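Local atomic coordinates of regulatory protein PcrH (Pseudomonas aeruginosa, PDB entry 2XCB), a protein that acts as a type III secretion chaperone, binding the chaperone-binding region of the minor translocator protein PopD. Residues 83-97 with 108-122. Residues are numbered along the deposited sequence; the frame is centred on the assembly and turned at random. Where two conformers were deposited one is given.
Sequences INEPRFPFHAAECHL and GFYSARALAAAQPAH
Helices 87-97 and 108-117 pack as the antiparallel pair of a helical hairpin, consistent with a tetratricopeptide-like fold as in other chaperones of this class, and small residues let their axes approach to 7.3 Å. At Gly-108 the backbones touch, its CA lying 3.6 Å from Pro-89 O in a CA-H...O contact, and CB of Ala-93 sits over the centre of the Phe-109 ring, 3.4 Å from its centroid, in a CH-pi contact. CB of Phe-109 points away from helix 87-97, but with CG anti to the carbonyl carbon (chi1 -74°) the ring swings back as a knob among Phe-90, Ala-93, Glu-94 and Leu-97. It turns an edge to the face of Phe-90 in an offset edge-to-face pair, planes 66° apart, and also touches Met-132 of helix 123-140. Reciprocally, Pro-89 fits among Gly-108, Ser-111, Ala-112 and Leu-115, its CB 3.3 Å from Gly-108 O. Near the start of helix 87-97, Pro-86 lays CG over the His-122 ring, 3.5 Å from the centroid, and its CB against Ala-116 CB. Beyond it, Gln-119 NE2 donates a 2.8 Å hydrogen bond to Asn-84 O, which lies nearly in the Gln-119 amide plane. Glu-85 holds Arg-87 side-on, with NE to OE2 and NH2 to OE1, and OE2 also caps Arg-87 N; the same guanidinium bonds the bound peptide. The interface is thus largely apolar, with one hydrogen bond across it, whereas the Glu-85 carboxylate probably steadies the arginine that meets the peptide.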
# COMPACT_ATOMS: atom_id res chain seq x y z
N ILE A 83 24.88 2.52 7.92
CA ILE A 83 25.79 2.32 9.03
C ILE A 83 25.93 3.55 9.95
O ILE A 83 26.48 3.43 11.03
CB ILE A 83 27.16 1.89 8.52
CG1 ILE A 83 27.71 2.92 7.56
CG2 ILE A 83 27.14 0.50 7.90
CD1 ILE A 83 29.15 2.45 6.97
N ASN A 84 25.47 4.72 9.51
CA ASN A 84 25.51 5.98 10.30
C ASN A 84 24.26 6.28 11.16
O ASN A 84 24.26 7.15 12.01
CB ASN A 84 25.75 7.15 9.35
CG ASN A 84 27.19 7.20 8.87
OD1 ASN A 84 28.08 6.79 9.63
ND2 ASN A 84 27.43 7.62 7.60
N GLU A 85 23.18 5.54 10.92
CA GLU A 85 21.89 5.83 11.56
C GLU A 85 21.84 5.31 13.00
O GLU A 85 21.84 4.07 13.24
CB GLU A 85 20.75 5.26 10.68
CG GLU A 85 19.39 5.20 11.29
CD GLU A 85 18.92 6.61 11.54
OE1 GLU A 85 18.64 7.34 10.55
OE2 GLU A 85 18.90 6.95 12.74
N PRO A 86 21.76 6.23 13.97
CA PRO A 86 21.75 5.91 15.41
C PRO A 86 20.45 5.25 15.85
O PRO A 86 20.46 4.53 16.87
CB PRO A 86 21.91 7.29 16.07
CG PRO A 86 21.32 8.23 15.04
CD PRO A 86 21.84 7.68 13.75
N ARG A 87 19.33 5.43 15.12
CA ARG A 87 18.06 4.83 15.53
C ARG A 87 18.08 3.31 15.59
O ARG A 87 17.44 2.73 16.44
CB ARG A 87 16.89 5.30 14.68
CG ARG A 87 16.47 6.70 15.06
CD ARG A 87 15.47 7.42 14.03
NE ARG A 87 16.12 7.72 12.76
CZ ARG A 87 15.54 8.33 11.71
NH1 ARG A 87 14.24 8.66 11.74
NH2 ARG A 87 16.26 8.58 10.60
N PHE A 88 18.79 2.68 14.67
CA PHE A 88 18.84 1.23 14.67
C PHE A 88 19.41 0.70 15.97
O PHE A 88 18.74 -0.07 16.62
CB PHE A 88 19.61 0.75 13.43
CG PHE A 88 18.83 0.97 12.11
CD1 PHE A 88 17.58 0.35 11.91
CD2 PHE A 88 19.31 1.88 11.14
CE1 PHE A 88 16.86 0.50 10.69
CE2 PHE A 88 18.62 2.10 9.93
CZ PHE A 88 17.36 1.39 9.69
N PRO A 89 20.66 1.06 16.35
CA PRO A 89 21.17 0.37 17.58
C PRO A 89 20.45 0.88 18.82
O PRO A 89 20.25 0.18 19.75
CB PRO A 89 22.66 0.80 17.63
CG PRO A 89 22.81 1.90 16.62
CD PRO A 89 21.78 1.58 15.55
N PHE A 90 19.97 2.11 18.77
CA PHE A 90 19.23 2.63 19.90
C PHE A 90 17.93 1.83 20.14
O PHE A 90 17.74 1.28 21.27
CB PHE A 90 18.90 4.16 19.70
CG PHE A 90 18.15 4.79 20.88
CD1 PHE A 90 18.84 5.25 22.01
CD2 PHE A 90 16.72 4.88 20.88
CE1 PHE A 90 18.16 5.82 23.13
CE2 PHE A 90 16.03 5.39 21.97
CZ PHE A 90 16.78 5.86 23.14
N HIS A 91 17.06 1.70 19.11
CA HIS A 91 15.83 0.98 19.35
C HIS A 91 16.08 -0.51 19.53
O HIS A 91 15.32 -1.14 20.24
CB HIS A 91 14.79 1.24 18.27
CG HIS A 91 14.37 2.70 18.29
ND1 HIS A 91 13.80 3.25 19.41
CD2 HIS A 91 14.65 3.74 17.46
CE1 HIS A 91 13.63 4.57 19.23
NE2 HIS A 91 14.14 4.89 18.04
N ALA A 92 17.13 -1.02 18.91
CA ALA A 92 17.52 -2.42 19.14
C ALA A 92 17.88 -2.62 20.64
O ALA A 92 17.64 -3.68 21.23
CB ALA A 92 18.73 -2.79 18.30
N ALA A 93 18.58 -1.64 21.18
CA ALA A 93 18.98 -1.71 22.60
C ALA A 93 17.73 -1.75 23.48
O ALA A 93 17.68 -2.49 24.45
CB ALA A 93 19.88 -0.51 22.91
N GLU A 94 16.71 -0.93 23.16
CA GLU A 94 15.44 -1.05 23.90
C GLU A 94 14.80 -2.45 23.89
O GLU A 94 14.23 -2.95 24.93
CB GLU A 94 14.42 -0.06 23.38
CG GLU A 94 14.84 1.39 23.64
CD GLU A 94 13.86 2.36 23.04
OE1 GLU A 94 13.73 3.43 23.66
OE2 GLU A 94 13.22 2.03 21.97
N CYS A 95 14.84 -3.08 22.71
CA CYS A 95 14.30 -4.42 22.55
C CYS A 95 15.18 -5.37 23.38
O CYS A 95 14.61 -6.23 24.02
CB CYS A 95 14.29 -4.91 21.07
SG CYS A 95 13.23 -3.82 19.99
N HIS A 96 16.51 -5.23 23.34
CA HIS A 96 17.33 -6.15 24.12
C HIS A 96 16.98 -6.05 25.61
O HIS A 96 16.96 -7.03 26.34
CB HIS A 96 18.80 -5.81 23.93
CG HIS A 96 19.39 -6.29 22.64
ND1 HIS A 96 19.37 -7.61 22.26
CD2 HIS A 96 19.98 -5.61 21.63
CE1 HIS A 96 20.02 -7.75 21.11
NE2 HIS A 96 20.41 -6.55 20.71
N LEU A 97 16.74 -4.83 26.05
CA LEU A 97 16.42 -4.54 27.46
C LEU A 97 15.12 -5.22 27.83
O LEU A 97 15.05 -5.99 28.82
CB LEU A 97 16.28 -3.01 27.62
CG LEU A 97 17.26 -2.19 28.44
CD1 LEU A 97 16.51 -0.91 28.98
CD2 LEU A 97 17.80 -3.02 29.63
N GLY A 108 24.15 -1.71 22.20
CA GLY A 108 23.31 -0.87 21.28
C GLY A 108 23.34 0.60 21.66
O GLY A 108 23.44 1.49 20.78
N PHE A 109 23.18 0.86 22.97
CA PHE A 109 23.11 2.27 23.46
C PHE A 109 24.50 2.92 23.29
O PHE A 109 24.61 4.07 22.94
CB PHE A 109 22.69 2.34 24.94
CG PHE A 109 21.22 2.05 25.18
CD1 PHE A 109 20.24 2.67 24.42
CD2 PHE A 109 20.83 1.13 26.15
CE1 PHE A 109 18.85 2.39 24.61
CE2 PHE A 109 19.47 0.88 26.38
CZ PHE A 109 18.48 1.50 25.58
N TYR A 110 25.57 2.16 23.52
CA TYR A 110 26.96 2.60 23.21
C TYR A 110 27.16 3.01 21.73
O TYR A 110 27.57 4.19 21.41
CB TYR A 110 27.88 1.45 23.62
CG TYR A 110 29.39 1.76 23.53
CD1 TYR A 110 30.06 2.51 24.54
CD2 TYR A 110 30.13 1.28 22.44
CE1 TYR A 110 31.47 2.78 24.47
CE2 TYR A 110 31.54 1.55 22.32
CZ TYR A 110 32.19 2.27 23.35
OH TYR A 110 33.54 2.51 23.20
N SER A 111 26.81 2.10 20.80
CA SER A 111 26.86 2.40 19.35
C SER A 111 25.99 3.59 19.01
O SER A 111 26.42 4.47 18.28
CB SER A 111 26.44 1.21 18.51
OG SER A 111 27.38 0.16 18.68
N ALA A 112 24.76 3.61 19.56
CA ALA A 112 23.83 4.72 19.26
C ALA A 112 24.41 6.04 19.71
O ALA A 112 24.25 7.08 19.03
CB ALA A 112 22.44 4.47 19.92
N ARG A 113 25.06 6.02 20.88
CA ARG A 113 25.63 7.30 21.33
C ARG A 113 26.73 7.73 20.37
O ARG A 113 26.78 8.87 19.99
CB ARG A 113 26.12 7.32 22.81
CG ARG A 113 26.74 8.74 23.12
CD ARG A 113 27.26 9.01 24.55
NE ARG A 113 28.22 8.00 24.94
CZ ARG A 113 28.56 7.73 26.20
NH1 ARG A 113 28.02 8.42 27.19
NH2 ARG A 113 29.42 6.75 26.44
N ALA A 114 27.57 6.81 19.97
CA ALA A 114 28.66 7.15 19.04
C ALA A 114 28.11 7.69 17.71
O ALA A 114 28.60 8.72 17.22
CB ALA A 114 29.51 5.95 18.81
N LEU A 115 27.09 7.01 17.15
CA LEU A 115 26.54 7.46 15.84
C LEU A 115 25.85 8.79 16.02
O LEU A 115 26.03 9.70 15.20
CB LEU A 115 25.58 6.43 15.21
CG LEU A 115 26.19 5.06 14.94
CD1 LEU A 115 25.22 4.11 14.28
CD2 LEU A 115 27.31 5.25 13.96
N ALA A 116 25.07 8.94 17.09
CA ALA A 116 24.32 10.19 17.27
C ALA A 116 25.29 11.33 17.59
O ALA A 116 25.10 12.43 17.09
CB ALA A 116 23.18 10.06 18.35
N ALA A 117 26.37 11.06 18.36
CA ALA A 117 27.35 12.15 18.65
C ALA A 117 28.00 12.76 17.38
O ALA A 117 28.38 13.91 17.37
CB ALA A 117 28.46 11.69 19.67
N ALA A 118 28.13 11.99 16.31
CA ALA A 118 28.77 12.49 15.14
C ALA A 118 27.86 13.38 14.23
O ALA A 118 28.32 13.84 13.19
CB ALA A 118 29.32 11.34 14.35
N GLN A 119 26.59 13.57 14.59
CA GLN A 119 25.64 14.25 13.69
C GLN A 119 24.79 15.27 14.44
O GLN A 119 24.04 14.89 15.31
CB GLN A 119 24.77 13.21 12.95
CG GLN A 119 25.62 12.17 12.16
CD GLN A 119 24.88 10.89 11.76
OE1 GLN A 119 23.88 10.96 11.01
NE2 GLN A 119 25.38 9.69 12.23
N PRO A 120 24.88 16.57 14.09
CA PRO A 120 24.10 17.60 14.84
C PRO A 120 22.56 17.41 14.85
O PRO A 120 21.91 17.70 15.86
CB PRO A 120 24.54 18.92 14.19
CG PRO A 120 25.88 18.60 13.56
CD PRO A 120 25.74 17.20 13.06
N ALA A 121 22.00 16.88 13.77
CA ALA A 121 20.56 16.49 13.73
C ALA A 121 20.12 15.54 14.88
O ALA A 121 18.94 15.48 15.25
CB ALA A 121 20.24 15.82 12.37
N HIS A 122 21.08 14.79 15.41
CA HIS A 122 20.79 13.78 16.41
C HIS A 122 21.30 14.10 17.84
O HIS A 122 21.55 13.18 18.63
CB HIS A 122 21.36 12.43 15.96
CG HIS A 122 20.67 11.82 14.77
ND1 HIS A 122 19.43 11.22 14.84
CD2 HIS A 122 21.11 11.62 13.50
CE1 HIS A 122 19.12 10.71 13.67
NE2 HIS A 122 20.13 10.92 12.84